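Local coordinates for odorant Binding Protein from Varroa destructor, form P2<1> (Varroa destructor, PDB 7NZA) that probably binds and carries small odorant or semiochemical molecules in a wide open internal cavity, at residues E114-H119 and I123-L128. Residues are numbered along the deposited sequence; the frame is centred on the assembly and turned at random. Where two conformers were deposited one is given.
Sequences EATEKH and INQVQL. With SO4 (sulfate ion), chain C.
The imidazole of His119 is packed between Asn124 and Lys118: Asn124 CB sits over one face, 3.6 Å from the ring centroid in a CH-pi contact and displaced toward the rim, while Lys118 CG lies over the centre of the opposite face. At the ring's edge a sulfate ion, probably from the crystallisation liquor, takes an almost straight hydrogen bond from His119 ND1 to its O4 (2.8 Å) and a weak one to O3. The same ion accepts from the backbone N of Asp120 and Asp121, so it sits at the turn itself. Leu128 crosses the imidazole at about a right angle; in the conformer modelled here, with CG anti to the backbone N (chi1 180°), its CD2 meets His119 CD2 at 4.0 Å and also rests on Glu114 CG and Lys118 CB. The backbone of His119 is held too: Gln125, extended beyond CG, sends NE2 to His119 O at 2.9 Å, the oxygen lying in the plane of the amide, and its CD packs against Thr116 CG2. Were His119 an alanine, Asn124 CB would probably lose its aromatic partner and the sulfate the ND1 donor. The backbones come closest at Ala115 and Gln125; Ala115 CB lies 3.3 Å from Gln125 O, and its small side chain probably allows this. Together these contacts close a helical hairpin: the axes of 114-118 and 123-128 run roughly antiparallel, 146° between their N-to-C directions, and the parent helices 98-118 and 122-141, joined by a short turn, are further tied by the Cys111-Cys132 disulfide.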
loop_
_atom_site.group_PDB
_atom_site.type_symbol
_atom_site.label_atom_id
_atom_site.label_comp_id
_atom_site.label_asym_id
_atom_site.label_seq_id
_atom_site.Cartn_x
_atom_site.Cartn_y
_atom_site.Cartn_z
ATOM N N GLU A 114 17.725 20.433 7.311
ATOM C CA GLU A 114 17.091 19.959 8.565
ATOM C C GLU A 114 17.638 18.589 8.955
ATOM O O GLU A 114 18.010 18.349 10.129
ATOM C CB GLU A 114 15.589 19.992 8.448
ATOM C CG GLU A 114 14.893 19.521 9.719
ATOM C CD GLU A 114 13.388 19.416 9.622
ATOM O OE1 GLU A 114 12.819 19.705 8.576
ATOM O OE2 GLU A 114 12.787 19.024 10.607
ATOM N N ALA A 115 17.742 17.701 7.976
ATOM C CA ALA A 115 18.115 16.298 8.270
ATOM C C ALA A 115 19.547 16.262 8.746
ATOM O O ALA A 115 19.839 15.497 9.742
ATOM C CB ALA A 115 17.948 15.444 7.031
ATOM N N THR A 116 20.411 17.027 8.131
ATOM C CA THR A 116 21.860 16.952 8.429
ATOM C C THR A 116 22.198 17.728 9.686
ATOM O O THR A 116 23.197 17.341 10.369
ATOM C CB THR A 116 22.707 17.298 7.212
ATOM O OG1 THR A 116 22.437 18.594 6.761
ATOM C CG2 THR A 116 22.411 16.436 6.028
ATOM N N GLU A 117 21.464 18.791 9.993
ATOM C CA GLU A 117 21.738 19.498 11.280
ATOM C C GLU A 117 21.146 18.717 12.454
ATOM O O GLU A 117 21.781 18.762 13.545
ATOM C CB GLU A 117 21.196 20.907 11.208
ATOM C CG GLU A 117 21.945 21.721 10.192
ATOM C CD GLU A 117 21.713 23.216 10.284
ATOM O OE1 GLU A 117 20.727 23.644 10.925
ATOM O OE2 GLU A 117 22.494 23.941 9.656
ATOM N N LYS A 118 20.055 17.969 12.303
ATOM C CA LYS A 118 19.394 17.299 13.439
ATOM C C LYS A 118 20.154 16.016 13.741
ATOM O O LYS A 118 20.176 15.575 14.921
ATOM C CB LYS A 118 17.939 16.989 13.085
ATOM C CG LYS A 118 17.219 16.118 14.099
ATOM C CD LYS A 118 16.703 16.908 15.224
ATOM C CE LYS A 118 15.709 16.134 16.049
ATOM N NZ LYS A 118 15.738 16.644 17.433
ATOM N N HIS A 119 20.589 15.281 12.723
ATOM C CA HIS A 119 21.116 13.922 12.922
ATOM C C HIS A 119 22.535 13.793 12.387
ATOM O O HIS A 119 22.793 14.231 11.262
ATOM C CB HIS A 119 20.183 12.955 12.219
ATOM C CG HIS A 119 18.808 12.880 12.800
ATOM N ND1 HIS A 119 18.546 12.477 14.121
ATOM C CD2 HIS A 119 17.602 13.141 12.272
ATOM C CE1 HIS A 119 17.252 12.461 14.300
ATOM N NE2 HIS A 119 16.648 12.880 13.220
ATOM N N ILE A 123 21.453 7.095 8.610
ATOM C CA ILE A 123 20.111 6.499 8.421
ATOM C C ILE A 123 19.046 7.453 8.962
ATOM O O ILE A 123 18.050 7.719 8.299
ATOM C CB ILE A 123 20.038 5.072 8.986
ATOM C CG1 ILE A 123 20.832 4.113 8.094
ATOM C CG2 ILE A 123 18.602 4.604 9.170
ATOM C CD1 ILE A 123 20.972 2.735 8.739
ATOM N N ASN A 124 19.259 8.034 10.142
ATOM C CA ASN A 124 18.307 9.018 10.672
ATOM C C ASN A 124 18.207 10.194 9.701
ATOM O O ASN A 124 17.139 10.718 9.540
ATOM C CB ASN A 124 18.699 9.480 12.073
ATOM C CG ASN A 124 18.489 8.454 13.155
ATOM O OD1 ASN A 124 17.796 7.438 12.986
ATOM N ND2 ASN A 124 19.197 8.652 14.267
ATOM N N GLN A 125 19.320 10.607 9.098
ATOM C CA GLN A 125 19.279 11.732 8.142
ATOM C C GLN A 125 18.304 11.398 6.987
ATOM O O GLN A 125 17.456 12.204 6.633
ATOM C CB GLN A 125 20.623 12.039 7.542
ATOM C CG GLN A 125 21.584 12.666 8.530
ATOM C CD GLN A 125 22.931 12.913 7.922
ATOM O OE1 GLN A 125 23.216 12.552 6.782
ATOM N NE2 GLN A 125 23.799 13.620 8.631
ATOM N N VAL A 126 18.425 10.233 6.385
ATOM C CA VAL A 126 17.586 9.925 5.211
ATOM C C VAL A 126 16.149 9.751 5.692
ATOM O O VAL A 126 15.193 10.202 5.010
ATOM C CB VAL A 126 18.079 8.733 4.340
ATOM C CG1 VAL A 126 18.267 7.444 5.058
ATOM C CG2 VAL A 126 17.172 8.612 3.122
ATOM N N GLN A 127 15.936 9.187 6.866
ATOM C CA GLN A 127 14.566 9.050 7.395
ATOM C C GLN A 127 13.900 10.406 7.545
ATOM O O GLN A 127 12.770 10.624 7.131
ATOM C CB GLN A 127 14.590 8.288 8.738
ATOM C CG GLN A 127 14.994 6.789 8.580
ATOM C CD GLN A 127 15.257 6.095 9.892
ATOM O OE1 GLN A 127 15.474 6.754 10.916
ATOM N NE2 GLN A 127 15.300 4.764 9.870
ATOM N N LEU A 128 14.604 11.360 8.154
ATOM C CA LEU A 128 13.973 12.692 8.341
ATOM C C LEU A 128 13.842 13.390 6.976
ATOM O O LEU A 128 12.802 13.976 6.739
ATOM C CB LEU A 128 14.732 13.535 9.365
ATOM C CG LEU A 128 14.145 14.927 9.604
ATOM C CD1 LEU A 128 12.685 14.876 10.041
ATOM C CD2 LEU A 128 14.965 15.675 10.658
HETATM S S SO4 C . 21.520 11.258 15.710
HETATM O O1 SO4 C . 22.659 12.135 15.637
HETATM O O2 SO4 C . 21.757 10.118 16.564
HETATM O O3 SO4 C . 21.262 10.795 14.335
HETATM O O4 SO4 C . 20.370 11.927 16.161
#